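Local coordinates for thioesterase (Pseudomonas aeruginosa, PDB 2AV9), which probably hydrolyses fatty acyl-CoA thioesters, as a hot-dog-fold member of the 4-hydroxybenzoyl-CoA thioesterase family, at residues S95-L100 against R115-F120. Sequence-based numbering, arbitrary orientation.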
ATOM      1  N   SER A  95     -16.195  22.816  -2.443  1.00 41.74           N
ATOM      2  CA  SER A  95     -14.857  22.300  -2.193  1.00 42.15           C
ATOM      3  C   SER A  95     -14.433  22.702  -0.785  1.00 41.33           C
ATOM      4  O   SER A  95     -15.115  23.509  -0.189  1.00 41.16           O
ATOM      5  CB  SER A  95     -13.896  22.843  -3.241  1.00 38.83           C
ATOM      6  OG  SER A  95     -13.795  24.206  -2.886  1.00 43.67           O
ATOM      7  N   VAL A  96     -13.395  22.102  -0.213  1.00 40.78           N
ATOM      8  CA  VAL A  96     -12.989  22.369   1.159  1.00 40.17           C
ATOM      9  C   VAL A  96     -11.498  22.064   1.232  1.00 40.55           C
ATOM     10  O   VAL A  96     -10.999  21.149   0.586  1.00 40.55           O
ATOM     11  CB  VAL A  96     -13.751  21.608   2.283  1.00 40.87           C
ATOM     12  CG1 VAL A  96     -13.569  20.091   2.189  1.00 35.02           C
ATOM     13  CG2 VAL A  96     -13.276  22.017   3.684  1.00 37.78           C
ATOM     14  N   GLN A  97     -10.799  22.856   2.036  1.00 40.97           N
ATOM     15  CA  GLN A  97      -9.366  22.704   2.247  1.00 42.63           C
ATOM     16  C   GLN A  97      -9.164  22.253   3.689  1.00 42.04           C
ATOM     17  O   GLN A  97      -9.581  22.913   4.632  1.00 43.70           O
ATOM     18  CB  GLN A  97      -8.597  23.999   1.945  1.00 41.83           C
ATOM     19  CG  GLN A  97      -7.078  23.842   2.115  1.00 47.63           C
ATOM     20  CD  GLN A  97      -6.263  25.137   2.096  1.00 49.33           C
ATOM     21  OE1 GLN A  97      -6.411  25.963   1.205  1.00 54.20           O
ATOM     22  NE2 GLN A  97      -5.383  25.322   3.077  1.00 59.31           N
ATOM     23  N   TYR A  98      -8.534  21.106   3.874  1.00 41.92           N
ATOM     24  CA  TYR A  98      -8.284  20.579   5.205  1.00 41.72           C
ATOM     25  C   TYR A  98      -6.823  20.823   5.554  1.00 42.29           C
ATOM     26  O   TYR A  98      -5.925  20.713   4.709  1.00 42.19           O
ATOM     27  CB  TYR A  98      -8.451  19.053   5.219  1.00 39.61           C
ATOM     28  CG  TYR A  98      -9.783  18.504   4.734  1.00 39.74           C
ATOM     29  CD1 TYR A  98      -9.913  17.980   3.462  1.00 39.70           C
ATOM     30  CD2 TYR A  98     -10.915  18.495   5.544  1.00 38.87           C
ATOM     31  CE1 TYR A  98     -11.098  17.450   3.027  1.00 38.13           C
ATOM     32  CE2 TYR A  98     -12.119  17.965   5.103  1.00 34.64           C
ATOM     33  CZ  TYR A  98     -12.207  17.424   3.841  1.00 37.17           C
ATOM     34  OH  TYR A  98     -13.377  16.882   3.328  1.00 37.60           O
ATOM     35  N   GLU A  99      -6.587  21.084   6.833  1.00 42.14           N
ATOM     36  CA  GLU A  99      -5.233  21.109   7.343  1.00 42.30           C
ATOM     37  C   GLU A  99      -5.047  19.967   8.314  1.00 41.49           C
ATOM     38  O   GLU A  99      -5.885  19.753   9.195  1.00 41.54           O
ATOM     39  CB  GLU A  99      -4.978  22.414   8.087  1.00 45.01           C
ATOM     40  CG  GLU A  99      -5.226  23.646   7.212  1.00 49.65           C
ATOM     41  CD  GLU A  99      -3.938  24.326   6.811  1.00 60.00           C
ATOM     42  OE1 GLU A  99      -2.850  23.770   7.115  1.00 61.70           O
ATOM     43  OE2 GLU A  99      -4.050  25.406   6.192  1.00 62.27           O
ATOM     44  N   LEU A 100      -3.954  19.229   8.141  1.00 41.66           N
ATOM     45  CA  LEU A 100      -3.700  18.023   8.941  1.00 41.97           C
ATOM     46  C   LEU A 100      -2.280  18.051   9.497  1.00 42.17           C
ATOM     47  O   LEU A 100      -1.367  18.621   8.890  1.00 40.92           O
ATOM     48  CB  LEU A 100      -3.884  16.754   8.112  1.00 41.72           C
ATOM     49  CG  LEU A 100      -5.287  16.504   7.546  1.00 44.58           C
ATOM     50  CD1 LEU A 100      -5.292  16.736   6.070  1.00 44.17           C
ATOM     51  CD2 LEU A 100      -5.669  15.059   7.837  1.00 42.40           C
ATOM     52  N   ARG A 115      -1.859  19.639   3.868  1.00 44.04           N
ATOM     53  CA  ARG A 115      -3.214  20.020   3.506  1.00 45.41           C
ATOM     54  C   ARG A 115      -3.690  19.177   2.339  1.00 44.19           C
ATOM     55  O   ARG A 115      -2.894  18.583   1.625  1.00 43.64           O
ATOM     56  CB  ARG A 115      -3.403  21.501   3.145  1.00 44.47           C
ATOM     57  CG  ARG A 115      -2.178  22.147   2.554  1.00 50.36           C
ATOM     58  CD  ARG A 115      -2.421  23.559   2.080  1.00 54.59           C
ATOM     59  NE  ARG A 115      -2.271  24.640   3.051  1.00 64.15           N
ATOM     60  CZ  ARG A 115      -2.289  25.937   2.724  1.00 72.29           C
ATOM     61  NH1 ARG A 115      -2.453  26.316   1.456  1.00 67.49           N
ATOM     62  NH2 ARG A 115      -2.140  26.879   3.656  1.00 68.07           N
ATOM     63  N   PHE A 116      -5.007  19.147   2.174  1.00 44.34           N
ATOM     64  CA  PHE A 116      -5.546  18.636   0.939  1.00 44.42           C
ATOM     65  C   PHE A 116      -6.892  19.260   0.704  1.00 43.93           C
ATOM     66  O   PHE A 116      -7.481  19.754   1.665  1.00 44.41           O
ATOM     67  CB  PHE A 116      -5.418  17.109   0.927  1.00 49.90           C
ATOM     68  CG  PHE A 116      -6.543  16.297   1.496  1.00 47.44           C
ATOM     69  CD1 PHE A 116      -7.718  16.084   0.782  1.00 55.64           C
ATOM     70  CD2 PHE A 116      -6.372  15.622   2.672  1.00 50.27           C
ATOM     71  CE1 PHE A 116      -8.733  15.244   1.251  1.00 54.43           C
ATOM     72  CE2 PHE A 116      -7.385  14.804   3.154  1.00 55.76           C
ATOM     73  CZ  PHE A 116      -8.564  14.583   2.446  1.00 53.68           C
ATOM     74  N   VAL A 117      -7.302  19.273  -0.562  1.00 43.41           N
ATOM     75  CA  VAL A 117      -8.564  19.857  -1.013  1.00 41.12           C
ATOM     76  C   VAL A 117      -9.461  18.754  -1.556  1.00 41.16           C
ATOM     77  O   VAL A 117      -9.046  17.990  -2.424  1.00 41.83           O
ATOM     78  CB  VAL A 117      -8.349  20.964  -2.073  1.00 42.81           C
ATOM     79  CG1 VAL A 117      -9.688  21.513  -2.626  1.00 38.72           C
ATOM     80  CG2 VAL A 117      -7.541  22.121  -1.490  1.00 33.77           C
ATOM     81  N   HIS A 118     -10.694  18.693  -1.065  1.00 40.64           N
ATOM     82  CA  HIS A 118     -11.719  17.857  -1.680  1.00 40.92           C
ATOM     83  C   HIS A 118     -12.595  18.760  -2.509  1.00 40.79           C
ATOM     84  O   HIS A 118     -12.911  19.876  -2.086  1.00 42.04           O
ATOM     85  CB  HIS A 118     -12.657  17.245  -0.639  1.00 40.89           C
ATOM     86  CG  HIS A 118     -12.301  15.852  -0.232  1.00 40.56           C
ATOM     87  ND1 HIS A 118     -12.877  15.238   0.861  1.00 42.56           N
ATOM     88  CD2 HIS A 118     -11.428  14.956  -0.748  1.00 41.52           C
ATOM     89  CE1 HIS A 118     -12.367  14.028   1.008  1.00 39.50           C
ATOM     90  NE2 HIS A 118     -11.492  13.826   0.037  1.00 40.24           N
ATOM     91  N   VAL A 119     -12.971  18.259  -3.680  1.00 40.96           N
ATOM     92  CA  VAL A 119     -14.108  18.790  -4.419  1.00 39.90           C
ATOM     93  C   VAL A 119     -15.179  17.707  -4.299  1.00 39.95           C
ATOM     94  O   VAL A 119     -14.897  16.524  -4.491  1.00 40.37           O
ATOM     95  CB  VAL A 119     -13.747  19.152  -5.865  1.00 38.88           C
ATOM     96  CG1 VAL A 119     -14.997  19.645  -6.614  1.00 43.06           C
ATOM     97  CG2 VAL A 119     -12.805  20.363  -5.816  1.00 45.18           C
ATOM     98  N   PHE A 120     -16.398  18.109  -3.956  1.00 39.74           N
ATOM     99  CA  PHE A 120     -17.529  17.197  -3.939  1.00 40.44           C
ATOM    100  C   PHE A 120     -18.257  17.166  -5.272  1.00 41.34           C
ATOM    101  O   PHE A 120     -18.516  18.202  -5.879  1.00 41.88           O
ATOM    102  CB  PHE A 120     -18.462  17.501  -2.764  1.00 41.81           C
ATOM    103  CG  PHE A 120     -17.769  17.363  -1.439  1.00 41.73           C
ATOM    104  CD1 PHE A 120     -17.080  18.429  -0.897  1.00 43.19           C
ATOM    105  CD2 PHE A 120     -17.775  16.167  -0.750  1.00 43.60           C
ATOM    106  CE1 PHE A 120     -16.422  18.352   0.325  1.00 42.59           C
ATOM    107  CE2 PHE A 120     -17.096  16.062   0.460  1.00 40.11           C
ATOM    108  CZ  PHE A 120     -16.441  17.148   1.000  1.00 43.37           C
TER
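Phe116 O accepts a hydrogen bond from Tyr98 N at 2.8 Å, almost straight (173° at the hydrogen), while the CA of Gln97 adds a longer C-H...O approach to the same oxygen. Phe116 N returns a bond to Tyr98 O, and Val96 and His118 form a second hydrogen-bonded pair, giving the regular register of an antiparallel hairpin. Side chains alternate between two faces. On one, Tyr98 OH and His118 ND1 lie 3.0 Å apart in a hydrogen bond whose donor may be either; the rings form an offset edge-to-face pair, the edge of Tyr98 toward the face of His118, planes at 86°. With CG beside its own backbone N (chi1 -56°), which helps bring the end of the ring toward the partner strand, Tyr98 meets CE1 of Phe116 through its CE1 at 3.7 Å. Leu100 CD1 packs on Phe116 farther along. The other face is mixed, with Val117 and Val119 among polar side chains: Glu99 OE2 makes a long salt bridge (3.5 Å) to Arg115 NH2, and Gln97 NE2 lies over one guanidinium face. Both strands are central in the curved hot-dog sheet, flanked by strands 81-91 and 61-72, while helix 35-50 covers the aromatic cluster through Val44 and helix 133-140 reaches Val96 and Tyr98 through Leu139.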